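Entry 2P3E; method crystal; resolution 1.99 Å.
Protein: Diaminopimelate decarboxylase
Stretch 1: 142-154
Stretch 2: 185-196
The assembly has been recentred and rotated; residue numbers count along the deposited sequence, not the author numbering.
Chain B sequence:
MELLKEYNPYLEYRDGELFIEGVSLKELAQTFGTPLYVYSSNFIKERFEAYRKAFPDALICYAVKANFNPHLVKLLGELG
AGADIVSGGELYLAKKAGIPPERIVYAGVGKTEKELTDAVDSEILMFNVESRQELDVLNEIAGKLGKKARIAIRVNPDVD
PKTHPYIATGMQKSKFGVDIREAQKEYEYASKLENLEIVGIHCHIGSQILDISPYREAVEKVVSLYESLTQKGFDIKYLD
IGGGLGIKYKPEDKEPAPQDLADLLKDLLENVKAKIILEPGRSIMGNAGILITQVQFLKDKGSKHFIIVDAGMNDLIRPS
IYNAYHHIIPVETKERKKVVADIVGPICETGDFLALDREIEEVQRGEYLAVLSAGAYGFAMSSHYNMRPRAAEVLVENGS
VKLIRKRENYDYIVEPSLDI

Stretch 1 142-154: AGKLGKKARIAIR
Stretch 2 185-196: KEYEYASKLENL

How do the two backbones run? Stretch 1 enters as the last turn of a helix that begins earlier in the chain, which closes in a Schellman motif at Gly146: phi is positive (56/38), and Gly146 N bonds to Gly143 O and Lys147 N to Ala142 O, both at 3.0 Å. Lys147 (-125/173) and Lys148 (-108/143) are extended and lead into the strand 149-154. Stretch 2 runs as a helix through 185-191, then makes a type I turn from Leu193 to Leu196, with Glu194 at -64/-24, Asn195 at -96/3 and Leu196 N bonded to Leu193 O at 3.2 Å. Helix and strand axes approach to 9.4 Å, nearly antiparallel at 160°.

Where do the backbones join? Ala149 and Leu196 form a parallel bridge, their CA atoms 4.8 Å apart, so the chain reverses between helix 185-191 and this strand position. Ala149 N donates to Asn195 O at 3.0 Å, nearly straight at 164°. The same oxygen lies 3.3 Å from Lys148 CA, and Leu196 CA lies 3.3 Å from Ala149 O, both CA-H...O contacts. Ala149 and Leu196 place their side chains on the same face of the sheet, where Ala149 CB meets Leu196 CD2 (chi1 m, chi2 t) at 3.8 Å, both residues being buried.

What packs between strand and helix? Ile151 and Ile153 point toward stretch 2, while the intervening Ala152 points away. Ile151 (p, t) brings CD1 to 3.7 Å from Ala190 CB and 4.1 Å from Leu196 CD1. Ile153 (m, m) sets CG1 over one face of the Tyr187 ring, 3.7 Å from its centroid, a CH-pi contact. The CA-to-CB bond of Tyr187 points sideways, but chi1 -85° and chi2 98° carry its ring to the strand. Its OH accepts a bond from Ile153 N at 3.1 Å, so this buried residue joins apolar packing to a polar anchor. Glu186 (m, t) points toward the strand, with OE1 3.8 Å from Ile153 CD1.

How does the turn meet the end of helix 1? Asn195 (chi1 m, chi2 -52°) packs against it, with ND2 3.3 Å from Gly143 CA. An ideal CB on Gly143 would fall 2.7 Å from Asn195 ND2, a clash, so glycine fits here. Ala142 CB reaches Asn195 CB at 3.7 Å. At the exposed edge, Lys148 (m, m, t, p) extends NZ to 3.2 Å from water 2, a weak bond; that water donates to Leu196 O at 2.8 Å, linking the stretches.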

ATOM      1  N   ALA B 142      16.305 -22.041 -19.333  1.00 24.09           N
ATOM      2  CA  ALA B 142      16.806 -23.337 -18.885  1.00 24.33           C
ATOM      3  C   ALA B 142      17.919 -23.842 -19.806  1.00 24.71           C
ATOM      4  O   ALA B 142      18.985 -24.218 -19.336  1.00 24.69           O
ATOM      5  CB  ALA B 142      15.667 -24.361 -18.777  1.00 24.30           C
ATOM      6  N   GLY B 143      17.671 -23.815 -21.114  1.00 25.44           N
ATOM      7  CA  GLY B 143      18.698 -24.117 -22.114  1.00 27.28           C
ATOM      8  C   GLY B 143      20.007 -23.367 -21.889  1.00 27.78           C
ATOM      9  O   GLY B 143      21.078 -23.975 -21.875  1.00 28.25           O
ATOM     10  N   LYS B 144      19.904 -22.054 -21.670  1.00 28.04           N
ATOM     11  CA  LYS B 144      21.072 -21.193 -21.455  1.00 28.26           C
ATOM     12  C   LYS B 144      21.875 -21.570 -20.210  1.00 28.38           C
ATOM     13  O   LYS B 144      23.087 -21.336 -20.149  1.00 28.54           O
ATOM     14  CB  LYS B 144      20.657 -19.717 -21.395  1.00 28.30           C
ATOM     15  CG  LYS B 144      20.342 -19.095 -22.743  1.00 28.81           C
ATOM     16  N   LEU B 145      21.205 -22.158 -19.222  1.00 28.05           N
ATOM     17  CA  LEU B 145      21.856 -22.555 -17.976  1.00 28.11           C
ATOM     18  C   LEU B 145      22.305 -24.016 -18.007  1.00 27.31           C
ATOM     19  O   LEU B 145      22.900 -24.515 -17.047  1.00 27.31           O
ATOM     20  CB  LEU B 145      20.923 -22.292 -16.775  1.00 28.27           C
ATOM     21  CG  LEU B 145      20.800 -20.892 -16.155  1.00 29.94           C
ATOM     22  CD1 LEU B 145      20.479 -19.804 -17.180  1.00 31.55           C
ATOM     23  CD2 LEU B 145      19.743 -20.875 -15.045  1.00 28.75           C
ATOM     24  N   GLY B 146      22.033 -24.689 -19.126  1.00 27.72           N
ATOM     25  CA  GLY B 146      22.242 -26.141 -19.256  1.00 27.68           C
ATOM     26  C   GLY B 146      21.494 -26.907 -18.182  1.00 28.11           C
ATOM     27  O   GLY B 146      21.995 -27.907 -17.640  1.00 28.19           O
ATOM     28  N   LYS B 147      20.296 -26.429 -17.854  1.00 27.51           N
ATOM     29  CA  LYS B 147      19.494 -27.053 -16.808  1.00 27.18           C
ATOM     30  C   LYS B 147      18.120 -27.421 -17.371  1.00 26.16           C
ATOM     31  O   LYS B 147      17.798 -27.097 -18.516  1.00 25.81           O
ATOM     32  CB  LYS B 147      19.340 -26.117 -15.600  1.00 27.40           C
ATOM     33  CG  LYS B 147      20.580 -25.991 -14.716  1.00 29.55           C
ATOM     34  CD  LYS B 147      20.200 -25.527 -13.316  1.00 31.87           C
ATOM     35  CE  LYS B 147      21.342 -24.860 -12.576  1.00 33.48           C
ATOM     36  NZ  LYS B 147      22.643 -25.568 -12.685  1.00 36.17           N
ATOM     37  N   LYS B 148      17.333 -28.122 -16.562  1.00 25.17           N
ATOM     38  CA  LYS B 148      15.924 -28.343 -16.861  1.00 24.56           C
ATOM     39  C   LYS B 148      15.057 -27.512 -15.912  1.00 23.01           C
ATOM     40  O   LYS B 148      15.401 -27.347 -14.737  1.00 23.52           O
ATOM     41  CB  LYS B 148      15.564 -29.821 -16.692  1.00 25.57           C
ATOM     42  CG  LYS B 148      16.327 -30.784 -17.590  1.00 27.28           C
ATOM     43  CD  LYS B 148      16.049 -30.557 -19.056  1.00 31.00           C
ATOM     44  CE  LYS B 148      16.684 -31.662 -19.914  1.00 33.16           C
ATOM     45  NZ  LYS B 148      15.709 -32.773 -20.086  1.00 35.37           N
ATOM     46  N   ALA B 149      13.954 -26.980 -16.434  1.00 21.17           N
ATOM     47  CA  ALA B 149      12.922 -26.347 -15.597  1.00 20.29           C
ATOM     48  C   ALA B 149      11.738 -27.292 -15.482  1.00 19.59           C
ATOM     49  O   ALA B 149      11.173 -27.698 -16.488  1.00 19.63           O
ATOM     50  CB  ALA B 149      12.487 -25.008 -16.178  1.00 19.83           C
ATOM     51  N   ARG B 150      11.377 -27.644 -14.250  1.00 19.19           N
ATOM     52  CA  ARG B 150      10.228 -28.501 -13.992  1.00 18.90           C
ATOM     53  C   ARG B 150       8.961 -27.653 -13.950  1.00 18.48           C
ATOM     54  O   ARG B 150       8.911 -26.630 -13.255  1.00 17.86           O
ATOM     55  CB  ARG B 150      10.411 -29.253 -12.675  1.00 18.67           C
ATOM     56  CG  ARG B 150      11.349 -30.452 -12.745  1.00 21.50           C
ATOM     57  CD  ARG B 150      11.686 -30.923 -11.336  1.00 24.17           C
ATOM     58  NE  ARG B 150      12.431 -29.877 -10.637  1.00 25.78           N
ATOM     59  CZ  ARG B 150      13.754 -29.734 -10.692  1.00 28.08           C
ATOM     60  NH1 ARG B 150      14.487 -30.586 -11.404  1.00 28.29           N
ATOM     61  NH2 ARG B 150      14.345 -28.738 -10.039  1.00 26.90           N
ATOM     62  N   ILE B 151       7.940 -28.061 -14.696  1.00 17.79           N
ATOM     63  CA  ILE B 151       6.733 -27.250 -14.826  1.00 17.25           C
ATOM     64  C   ILE B 151       5.404 -27.962 -14.512  1.00 17.41           C
ATOM     65  O   ILE B 151       5.262 -29.198 -14.636  1.00 16.32           O
ATOM     66  CB  ILE B 151       6.618 -26.605 -16.244  1.00 17.61           C
ATOM     67  CG1 ILE B 151       6.427 -27.698 -17.297  1.00 18.35           C
ATOM     68  CG2 ILE B 151       7.839 -25.694 -16.558  1.00 16.29           C
ATOM     69  CD1 ILE B 151       5.659 -27.220 -18.528  1.00 23.08           C
ATOM     70  N   ALA B 152       4.443 -27.132 -14.113  1.00 17.10           N
ATOM     71  CA  ALA B 152       3.030 -27.471 -14.094  1.00 16.85           C
ATOM     72  C   ALA B 152       2.312 -26.370 -14.843  1.00 16.64           C
ATOM     73  O   ALA B 152       2.781 -25.231 -14.879  1.00 16.16           O
ATOM     74  CB  ALA B 152       2.527 -27.528 -12.665  1.00 16.60           C
ATOM     75  N   ILE B 153       1.160 -26.686 -15.423  1.00 16.35           N
ATOM     76  CA  ILE B 153       0.303 -25.636 -15.974  1.00 16.77           C
ATOM     77  C   ILE B 153      -0.727 -25.254 -14.907  1.00 16.96           C
ATOM     78  O   ILE B 153      -1.338 -26.136 -14.279  1.00 15.05           O
ATOM     79  CB  ILE B 153      -0.421 -26.079 -17.297  1.00 16.72           C
ATOM     80  CG1 ILE B 153       0.594 -26.452 -18.398  1.00 17.07           C
ATOM     81  CG2 ILE B 153      -1.388 -24.981 -17.804  1.00 18.34           C
ATOM     82  CD1 ILE B 153       1.569 -25.370 -18.740  1.00 18.21           C
ATOM     83  N   ARG B 154      -0.911 -23.944 -14.705  1.00 17.14           N
ATOM     84  CA  ARG B 154      -1.995 -23.490 -13.851  1.00 18.17           C
ATOM     85  C   ARG B 154      -3.320 -23.571 -14.595  1.00 18.18           C
ATOM     86  O   ARG B 154      -3.520 -22.867 -15.589  1.00 18.06           O
ATOM     87  CB  ARG B 154      -1.806 -22.063 -13.339  1.00 18.64           C
ATOM     88  CG  ARG B 154      -2.912 -21.759 -12.314  1.00 22.27           C
ATOM     89  CD  ARG B 154      -2.934 -20.330 -11.899  1.00 28.57           C
ATOM     90  NE  ARG B 154      -4.040 -20.023 -10.981  1.00 28.19           N
ATOM     91  CZ  ARG B 154      -4.017 -18.999 -10.129  1.00 28.74           C
ATOM     92  NH1 ARG B 154      -2.953 -18.204 -10.077  1.00 29.45           N
ATOM     93  NH2 ARG B 154      -5.050 -18.768  -9.331  1.00 28.69           N
ATOM     94  N   LYS B 185      -3.826 -28.740 -24.500  1.00 30.08           N
ATOM     95  CA  LYS B 185      -3.097 -28.135 -25.621  1.00 30.33           C
ATOM     96  C   LYS B 185      -1.778 -27.499 -25.195  1.00 29.13           C
ATOM     97  O   LYS B 185      -0.782 -27.579 -25.918  1.00 28.88           O
ATOM     98  CB  LYS B 185      -3.964 -27.101 -26.352  1.00 30.68           C
ATOM     99  CG  LYS B 185      -5.008 -27.718 -27.293  1.00 31.75           C
ATOM    100  CD  LYS B 185      -5.723 -26.641 -28.106  1.00 34.29           C
ATOM    101  CE  LYS B 185      -7.025 -26.180 -27.431  1.00 37.76           C
ATOM    102  NZ  LYS B 185      -7.732 -25.158 -28.266  1.00 37.59           N
ATOM    103  N   GLU B 186      -1.769 -26.868 -24.022  1.00 27.86           N
ATOM    104  CA  GLU B 186      -0.526 -26.346 -23.472  1.00 27.27           C
ATOM    105  C   GLU B 186       0.439 -27.435 -23.017  1.00 25.88           C
ATOM    106  O   GLU B 186       1.643 -27.250 -23.115  1.00 26.04           O
ATOM    107  CB  GLU B 186      -0.789 -25.336 -22.341  1.00 27.67           C
ATOM    108  CG  GLU B 186      -1.081 -23.931 -22.865  1.00 30.16           C
ATOM    109  CD  GLU B 186      -1.180 -22.902 -21.764  1.00 33.21           C
ATOM    110  OE1 GLU B 186      -0.243 -22.786 -20.932  1.00 33.11           O
ATOM    111  OE2 GLU B 186      -2.211 -22.194 -21.734  1.00 36.38           O
ATOM    112  N   TYR B 187      -0.085 -28.545 -22.496  1.00 24.69           N
ATOM    113  CA  TYR B 187       0.756 -29.677 -22.095  1.00 24.44           C
ATOM    114  C   TYR B 187       1.410 -30.328 -23.319  1.00 24.87           C
ATOM    115  O   TYR B 187       2.595 -30.686 -23.296  1.00 24.16           O
ATOM    116  CB  TYR B 187      -0.050 -30.712 -21.298  1.00 23.56           C
ATOM    117  CG  TYR B 187      -0.139 -30.373 -19.829  1.00 21.90           C
ATOM    118  CD1 TYR B 187      -1.263 -29.734 -19.306  1.00 20.00           C
ATOM    119  CD2 TYR B 187       0.918 -30.665 -18.972  1.00 21.67           C
ATOM    120  CE1 TYR B 187      -1.337 -29.401 -17.956  1.00 20.56           C
ATOM    121  CE2 TYR B 187       0.857 -30.340 -17.612  1.00 20.31           C
ATOM    122  CZ  TYR B 187      -0.265 -29.701 -17.119  1.00 19.90           C
ATOM    123  OH  TYR B 187      -0.322 -29.379 -15.784  1.00 19.39           O
ATOM    124  N   GLU B 188       0.630 -30.446 -24.389  1.00 25.28           N
ATOM    125  CA  GLU B 188       1.150 -30.939 -25.669  1.00 26.62           C
ATOM    126  C   GLU B 188       2.241 -30.028 -26.227  1.00 26.50           C
ATOM    127  O   GLU B 188       3.284 -30.507 -26.660  1.00 27.14           O
ATOM    128  CB  GLU B 188       0.016 -31.132 -26.682  1.00 26.72           C
ATOM    129  CG  GLU B 188      -0.899 -32.341 -26.368  1.00 29.81           C
ATOM    130  CD  GLU B 188      -0.173 -33.692 -26.440  1.00 33.69           C
ATOM    131  OE1 GLU B 188       0.949 -33.741 -27.009  1.00 33.55           O
ATOM    132  OE2 GLU B 188      -0.730 -34.707 -25.926  1.00 35.88           O
ATOM    133  N   TYR B 189       2.006 -28.722 -26.170  1.00 27.00           N
ATOM    134  CA  TYR B 189       2.975 -27.731 -26.598  1.00 27.54           C
ATOM    135  C   TYR B 189       4.260 -27.817 -25.767  1.00 27.56           C
ATOM    136  O   TYR B 189       5.370 -27.860 -26.320  1.00 27.39           O
ATOM    137  CB  TYR B 189       2.372 -26.321 -26.539  1.00 28.07           C
ATOM    138  CG  TYR B 189       3.332 -25.251 -27.022  1.00 30.40           C
ATOM    139  CD1 TYR B 189       3.463 -24.972 -28.386  1.00 31.46           C
ATOM    140  CD2 TYR B 189       4.132 -24.532 -26.117  1.00 30.63           C
ATOM    141  CE1 TYR B 189       4.352 -24.006 -28.836  1.00 31.34           C
ATOM    142  CE2 TYR B 189       5.017 -23.563 -26.555  1.00 31.01           C
ATOM    143  CZ  TYR B 189       5.129 -23.313 -27.922  1.00 32.62           C
ATOM    144  OH  TYR B 189       6.010 -22.361 -28.382  1.00 33.05           O
ATOM    145  N   ALA B 190       4.102 -27.874 -24.442  1.00 26.74           N
ATOM    146  CA  ALA B 190       5.236 -27.951 -23.529  1.00 26.09           C
ATOM    147  C   ALA B 190       6.068 -29.231 -23.675  1.00 25.96           C
ATOM    148  O   ALA B 190       7.260 -29.229 -23.379  1.00 25.43           O
ATOM    149  CB  ALA B 190       4.762 -27.777 -22.072  1.00 25.53           C
ATOM    150  N   SER B 191       5.445 -30.325 -24.116  1.00 26.16           N
ATOM    151  CA  SER B 191       6.172 -31.593 -24.293  1.00 26.79           C
ATOM    152  C   SER B 191       7.236 -31.512 -25.395  1.00 27.09           C
ATOM    153  O   SER B 191       8.181 -32.321 -25.419  1.00 26.86           O
ATOM    154  CB  SER B 191       5.207 -32.746 -24.602  1.00 26.60           C
ATOM    155  OG  SER B 191       4.759 -32.645 -25.941  1.00 29.21           O
ATOM    156  N   LYS B 192       7.075 -30.539 -26.294  1.00 27.21           N
ATOM    157  CA  LYS B 192       7.985 -30.367 -27.418  1.00 28.23           C
ATOM    158  C   LYS B 192       9.146 -29.414 -27.091  1.00 28.01           C
ATOM    159  O   LYS B 192      10.033 -29.209 -27.917  1.00 28.07           O
ATOM    160  CB  LYS B 192       7.217 -29.897 -28.665  1.00 28.82           C
ATOM    161  CG  LYS B 192       6.232 -30.948 -29.189  1.00 31.05           C
ATOM    162  CD  LYS B 192       5.716 -30.599 -30.559  1.00 35.53           C
ATOM    163  CE  LYS B 192       4.429 -29.803 -30.514  1.00 37.81           C
ATOM    164  NZ  LYS B 192       3.242 -30.691 -30.341  1.00 39.55           N
ATOM    165  N   LEU B 193       9.141 -28.848 -25.884  1.00 27.05           N
ATOM    166  CA  LEU B 193      10.222 -27.956 -25.442  1.00 26.67           C
ATOM    167  C   LEU B 193      11.282 -28.723 -24.661  1.00 26.11           C
ATOM    168  O   LEU B 193      11.046 -29.170 -23.541  1.00 26.21           O
ATOM    169  CB  LEU B 193       9.657 -26.780 -24.646  1.00 26.40           C
ATOM    170  CG  LEU B 193       8.691 -25.901 -25.443  1.00 27.25           C
ATOM    171  CD1 LEU B 193       7.948 -24.911 -24.545  1.00 28.14           C
ATOM    172  CD2 LEU B 193       9.422 -25.172 -26.586  1.00 28.77           C
ATOM    173  N   GLU B 194      12.454 -28.882 -25.269  1.00 25.42           N
ATOM    174  CA  GLU B 194      13.467 -29.823 -24.770  1.00 24.77           C
ATOM    175  C   GLU B 194      14.065 -29.527 -23.387  1.00 24.31           C
ATOM    176  O   GLU B 194      14.553 -30.442 -22.730  1.00 23.69           O
ATOM    177  CB  GLU B 194      14.602 -29.982 -25.795  1.00 25.82           C
ATOM    178  OE2 GLU B 194      15.138 -30.223 -29.129  0.10  2.00           O
ATOM    179  N   ASN B 195      14.028 -28.264 -22.949  1.00 23.45           N
ATOM    180  CA  ASN B 195      14.599 -27.891 -21.641  1.00 22.86           C
ATOM    181  C   ASN B 195      13.596 -27.844 -20.485  1.00 22.75           C
ATOM    182  O   ASN B 195      13.955 -27.471 -19.361  1.00 22.29           O
ATOM    183  CB  ASN B 195      15.338 -26.538 -21.750  1.00 22.84           C
ATOM    184  CG  ASN B 195      16.287 -26.502 -22.926  1.00 22.77           C
ATOM    185  OD1 ASN B 195      17.114 -27.392 -23.075  1.00 23.49           O
ATOM    186  ND2 ASN B 195      16.150 -25.499 -23.779  1.00 22.22           N
ATOM    187  N   LEU B 196      12.345 -28.207 -20.768  1.00 21.83           N
ATOM    188  CA  LEU B 196      11.311 -28.271 -19.733  1.00 21.49           C
ATOM    189  C   LEU B 196      11.022 -29.710 -19.402  1.00 21.45           C
ATOM    190  O   LEU B 196      11.063 -30.581 -20.271  1.00 20.87           O
ATOM    191  CB  LEU B 196      10.012 -27.618 -20.189  1.00 20.71           C
ATOM    192  CG  LEU B 196      10.057 -26.165 -20.648  1.00 21.11           C
ATOM    193  CD1 LEU B 196       8.644 -25.721 -20.951  1.00 17.88           C
ATOM    194  CD2 LEU B 196      10.746 -25.273 -19.595  1.00 19.45           C
TER
HETATM  195  O   HOH W   1      19.324 -27.900 -20.541  1.00 37.46           O
HETATM  196  O   HOH W   2      12.590 -32.933 -20.667  1.00 37.90           O